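Local coordinates for protein WipB (Legionella pneumophila, PDB 5NNY) that is a Ser/Thr phosphatase translocated into host cells, where it targets the lysosomal nutrient-sensing machinery, this chain being its phosphatase domain, at residues Leu179-Tyr182 with His183-Lys187; Lys110-Gln113 with Ala114-Asp117. All coordinates share one frame; numbering follows the deposited sequence.

Contact 1. Residues Leu179-Tyr182 with His183-Lys187; sequences LNIY and HQVYK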
loop_
_atom_site.group_PDB
_atom_site.type_symbol
_atom_site.label_atom_id
_atom_site.label_comp_id
_atom_site.label_asym_id
_atom_site.label_seq_id
_atom_site.Cartn_x
_atom_site.Cartn_y
_atom_site.Cartn_z
ATOM N N LEU A 179 -13.883 5.723 1.339
ATOM C CA LEU A 179 -14.273 4.382 1.760
ATOM C C LEU A 179 -14.663 3.514 0.568
ATOM O O LEU A 179 -14.342 2.321 0.540
ATOM C CB LEU A 179 -15.415 4.450 2.776
ATOM C CG LEU A 179 -15.022 4.978 4.159
ATOM C CD1 LEU A 179 -16.265 5.380 4.977
ATOM C CD2 LEU A 179 -14.146 3.936 4.893
ATOM N N ASN A 180 -15.345 4.078 -0.427
ATOM C CA ASN A 180 -15.660 3.264 -1.599
ATOM C C ASN A 180 -14.390 2.764 -2.273
ATOM O O ASN A 180 -14.296 1.591 -2.646
ATOM C CB ASN A 180 -16.518 4.033 -2.605
ATOM C CG ASN A 180 -16.738 3.239 -3.889
ATOM O OD1 ASN A 180 -17.627 2.393 -3.966
ATOM N ND2 ASN A 180 -15.908 3.489 -4.887
ATOM N N ILE A 181 -13.397 3.642 -2.444
ATOM C CA ILE A 181 -12.149 3.213 -3.070
ATOM C C ILE A 181 -11.455 2.171 -2.198
ATOM O O ILE A 181 -10.915 1.179 -2.697
ATOM C CB ILE A 181 -11.246 4.432 -3.353
ATOM C CG1 ILE A 181 -11.927 5.380 -4.342
ATOM C CG2 ILE A 181 -9.880 4.007 -3.925
ATOM C CD1 ILE A 181 -11.119 6.623 -4.647
ATOM N N TYR A 182 -11.489 2.365 -0.877
ATOM C CA TYR A 182 -10.913 1.382 0.031
ATOM C C TYR A 182 -11.499 -0.004 -0.202
ATOM O O TYR A 182 -10.765 -0.979 -0.401
ATOM C CB TYR A 182 -11.128 1.773 1.496
ATOM C CG TYR A 182 -10.625 0.622 2.361
ATOM C CD1 TYR A 182 -9.269 0.349 2.440
ATOM C CD2 TYR A 182 -11.507 -0.227 3.021
ATOM C CE1 TYR A 182 -8.790 -0.723 3.182
ATOM C CE2 TYR A 182 -11.043 -1.294 3.771
ATOM C CZ TYR A 182 -9.683 -1.538 3.839
ATOM O OH TYR A 182 -9.220 -2.594 4.580
ATOM N N HIS A 183 -12.820 -0.110 -0.151
ATOM C CA HIS A 183 -13.491 -1.405 -0.232
ATOM C C HIS A 183 -13.525 -1.953 -1.659
ATOM O O HIS A 183 -13.366 -3.163 -1.867
ATOM C CB HIS A 183 -14.920 -1.273 0.320
ATOM C CG HIS A 183 -14.981 -1.056 1.804
ATOM N ND1 HIS A 183 -14.742 -2.064 2.713
ATOM C CD2 HIS A 183 -15.262 0.050 2.535
ATOM C CE1 HIS A 183 -14.864 -1.588 3.940
ATOM N NE2 HIS A 183 -15.185 -0.309 3.860
ATOM N N GLN A 184 -13.747 -1.088 -2.651
ATOM C CA GLN A 184 -13.939 -1.564 -4.023
ATOM C C GLN A 184 -12.626 -1.796 -4.756
ATOM O O GLN A 184 -12.572 -2.587 -5.704
ATOM C CB GLN A 184 -14.784 -0.560 -4.810
ATOM C CG GLN A 184 -16.193 -0.476 -4.311
ATOM C CD GLN A 184 -16.936 -1.775 -4.528
ATOM O OE1 GLN A 184 -16.820 -2.402 -5.587
ATOM N NE2 GLN A 184 -17.692 -2.199 -3.522
ATOM N N VAL A 185 -11.574 -1.109 -4.350
ATOM C CA VAL A 185 -10.331 -1.068 -5.103
ATOM C C VAL A 185 -9.164 -1.529 -4.247
ATOM O O VAL A 185 -8.493 -2.517 -4.563
ATOM C CB VAL A 185 -10.070 0.348 -5.651
ATOM C CG1 VAL A 185 -8.729 0.391 -6.379
ATOM C CG2 VAL A 185 -11.215 0.760 -6.584
ATOM N N TYR A 186 -8.913 -0.811 -3.157
ATOM C CA TYR A 186 -7.648 -0.986 -2.449
ATOM C C TYR A 186 -7.538 -2.357 -1.790
ATOM O O TYR A 186 -6.547 -3.083 -1.994
ATOM C CB TYR A 186 -7.479 0.128 -1.411
ATOM C CG TYR A 186 -6.145 0.061 -0.688
ATOM C CD1 TYR A 186 -5.001 0.639 -1.250
ATOM C CD2 TYR A 186 -6.035 -0.550 0.569
ATOM C CE1 TYR A 186 -3.773 0.597 -0.595
ATOM C CE2 TYR A 186 -4.804 -0.604 1.228
ATOM C CZ TYR A 186 -3.681 -0.028 0.649
ATOM O OH TYR A 186 -2.466 -0.056 1.311
ATOM N N LYS A 187 -8.530 -2.730 -0.979
ATOM C CA LYS A 187 -8.334 -3.879 -0.092
ATOM C C LYS A 187 -8.290 -5.197 -0.853
ATOM O O LYS A 187 -7.641 -6.144 -0.402
ATOM C CB LYS A 187 -9.422 -3.931 0.993
ATOM C CG LYS A 187 -10.823 -4.327 0.503
ATOM C CD LYS A 187 -11.781 -4.462 1.679
ATOM C CE LYS A 187 -13.155 -4.997 1.253
ATOM N NZ LYS A 187 -14.093 -4.872 2.400
#
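The last turns of helix 175-186 widen from alpha to pi-type geometry, and Tyr-182, His-183 and Lys-187 interlock on one flank of that transition. His-183 N still bonds Leu-179 O at 3.0 Å, and Gln-184 N bonds Asn-180 O at 2.7 Å. Ile-181 O then serves two donors: Val-185 N reaches it by a bent bond (N-H...O 138°), Tyr-186 N by a straighter one. Lys-187 N continues the wider spacing by bonding Tyr-182 O at 2.9 Å. Tyr-182 holds its CG anti to the backbone N (chi1 174°), which swings the phenol over the following turn. There its edge points into the imidazole of His-183 in a T-shaped pair, centroids 4.9 Å apart and planes at 78°, with CD2 standing over the middle of the imidazole. One face of the same phenol receives a CH-pi contact from Lys-187, whose CB lies 4.1 Å from the ring centroid. The lysine chain runs on, extended, across the phenol at about a right angle, and NZ donates to His-183 ND1 at 2.9 Å, within the imidazole plane. This bond makes ND1 the acceptor and fixes the turn of the imidazole against the phenol. Beyond the phenol, Tyr-186 CD2 approaches Tyr-182 CE1 obliquely at 3.8 Å, while Tyr-186 OH is bonded to Glu-97. On another flank Ile-181 CG2 rests against Val-185 CB, 4.1 Å away, the two side chains running alongside each other. Around the helix end, Ile-181, Val-185 and Tyr-186 pack on helix 105-117, whereas Leu-179 and Tyr-182 meet helix 128-138; strand 190-198 of the central mixed sheet follows shortly after.

Contact 2. Residues Lys110-Gln113 with Ala114-Asp117; sequences KLLQ and ALYD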
loop_
_atom_site.group_PDB
_atom_site.type_symbol
_atom_site.label_atom_id
_atom_site.label_comp_id
_atom_site.label_asym_id
_atom_site.label_seq_id
_atom_site.Cartn_x
_atom_site.Cartn_y
_atom_site.Cartn_z
ATOM N N LYS A 110 -7.063 7.887 -6.388
ATOM C CA LYS A 110 -7.736 8.054 -7.672
ATOM C C LYS A 110 -6.991 7.329 -8.776
ATOM O O LYS A 110 -7.613 6.824 -9.720
ATOM C CB LYS A 110 -7.869 9.535 -8.030
ATOM C CG LYS A 110 -8.877 10.292 -7.173
ATOM C CD LYS A 110 -10.220 9.574 -7.099
ATOM C CE LYS A 110 -11.226 10.127 -8.109
ATOM N NZ LYS A 110 -12.467 9.270 -8.175
ATOM N N LEU A 111 -5.659 7.295 -8.691
ATOM C CA LEU A 111 -4.869 6.560 -9.679
ATOM C C LEU A 111 -5.138 5.067 -9.587
ATOM O O LEU A 111 -5.324 4.401 -10.611
ATOM C CB LEU A 111 -3.373 6.845 -9.503
ATOM C CG LEU A 111 -2.911 8.139 -10.182
ATOM C CD1 LEU A 111 -1.496 8.463 -9.791
ATOM C CD2 LEU A 111 -3.020 8.034 -11.719
ATOM N N LEU A 112 -5.143 4.521 -8.367
ATOM C CA LEU A 112 -5.489 3.118 -8.182
ATOM C C LEU A 112 -6.880 2.816 -8.729
ATOM O O LEU A 112 -7.094 1.776 -9.356
ATOM C CB LEU A 112 -5.408 2.732 -6.701
ATOM C CG LEU A 112 -4.027 2.830 -6.051
ATOM C CD1 LEU A 112 -4.075 2.484 -4.551
ATOM C CD2 LEU A 112 -3.012 1.926 -6.800
ATOM N N GLN A 113 -7.849 3.698 -8.474
ATOM C CA GLN A 113 -9.208 3.476 -8.971
ATOM C C GLN A 113 -9.254 3.406 -10.497
ATOM O O GLN A 113 -9.918 2.533 -11.072
ATOM C CB GLN A 113 -10.118 4.586 -8.454
ATOM C CG GLN A 113 -11.594 4.430 -8.793
ATOM C CD GLN A 113 -12.387 5.570 -8.178
ATOM O OE1 GLN A 113 -11.993 6.724 -8.297
ATOM N NE2 GLN A 113 -13.481 5.251 -7.495
ATOM N N ALA A 114 -8.548 4.311 -11.173
ATOM C CA ALA A 114 -8.495 4.272 -12.635
ATOM C C ALA A 114 -7.795 3.012 -13.138
ATOM O O ALA A 114 -8.226 2.407 -14.125
ATOM C CB ALA A 114 -7.788 5.514 -13.169
ATOM N N LEU A 115 -6.709 2.606 -12.478
ATOM C CA LEU A 115 -6.054 1.354 -12.853
ATOM C C LEU A 115 -7.037 0.194 -12.775
ATOM O O LEU A 115 -7.155 -0.608 -13.713
ATOM C CB LEU A 115 -4.840 1.110 -11.950
ATOM C CG LEU A 115 -3.620 1.982 -12.230
ATOM C CD1 LEU A 115 -2.539 1.792 -11.169
ATOM C CD2 LEU A 115 -3.054 1.684 -13.636
ATOM N N TYR A 116 -7.793 0.121 -11.683
ATOM C CA TYR A 116 -8.731 -0.981 -11.494
ATOM C C TYR A 116 -9.877 -0.905 -12.506
ATOM O O TYR A 116 -10.207 -1.898 -13.173
ATOM C CB TYR A 116 -9.249 -0.963 -10.045
ATOM C CG TYR A 116 -10.511 -1.776 -9.799
ATOM C CD1 TYR A 116 -10.451 -3.158 -9.674
ATOM C CD2 TYR A 116 -11.759 -1.155 -9.689
ATOM C CE1 TYR A 116 -11.593 -3.904 -9.444
ATOM C CE2 TYR A 116 -12.914 -1.896 -9.458
ATOM C CZ TYR A 116 -12.816 -3.272 -9.335
ATOM O OH TYR A 116 -13.944 -4.032 -9.107
ATOM N N ASP A 117 -10.484 0.277 -12.645
ATOM C CA ASP A 117 -11.650 0.429 -13.505
ATOM C C ASP A 117 -11.325 0.136 -14.965
ATOM O O ASP A 117 -12.206 -0.291 -15.712
ATOM C CB ASP A 117 -12.220 1.838 -13.367
ATOM C CG ASP A 117 -13.503 2.024 -14.149
ATOM O OD1 ASP A 117 -14.459 1.257 -13.904
ATOM O OD2 ASP A 117 -13.555 2.938 -15.000
#
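Leu-112 and Leu-115 make the apolar side of this closing stretch of helix 105-117, the crossover helix between parallel strands 90-93 and 121-125. Their methyls meet loosely, Leu-112 CD2 to Leu-115 CD1 at 4.4 Å, and both side chains also pack on Phe-122 of strand 121-125 and Phe-18 of helix 15-24. Closer packing lies next to the backbone, where Leu-115 CG sits 3.4 Å from Leu-111 O. Regular alpha-helical bonds run through the segment, from Ala-114 N to Lys-110 O at 3.0 Å up to Asp-117 N to Gln-113 O at 2.8 Å. The polar side is more open: Asp-117 is exposed, and so is much of Tyr-116, although its side chain also touches Val-185 of helix 175-186. The carbonyl O of Gln-113 lies at the edge of the Tyr-116 ring. Gln-113 extends with CG anti to the backbone N (chi1 -175°), while Lys-110 bends round toward it, NZ donating to Gln-113 OE1 at 2.6 Å in the carbonyl plane. Lys-110 NZ also forms a salt bridge with Glu-177 of helix 175-186. The ammonium thus has both a neutral amide and a carboxylate as partners, an environment consistent with a protonated lysine joining the two helices.

Contacts 1 and 2 lie on neighbouring helices of the phosphatase domain, their centres about 10 Å apart. Contact 2 comes first along the chain, on helix 105-117; strand 121-125 and several helices follow before contact 1 closes helix 175-186. The two touch directly: Ile-181 CG1 approaches Gln-113 NE2 at 3.5 Å, and Val-185 CG2 packs on Tyr-116 CD2 at 3.7 Å. The helices lead into adjacent parallel strands, 121-125 and 190-198, of the mixed sheet in this calcineurin-like phosphoesterase fold. Their packing is consistent with one helical layer beside these strands.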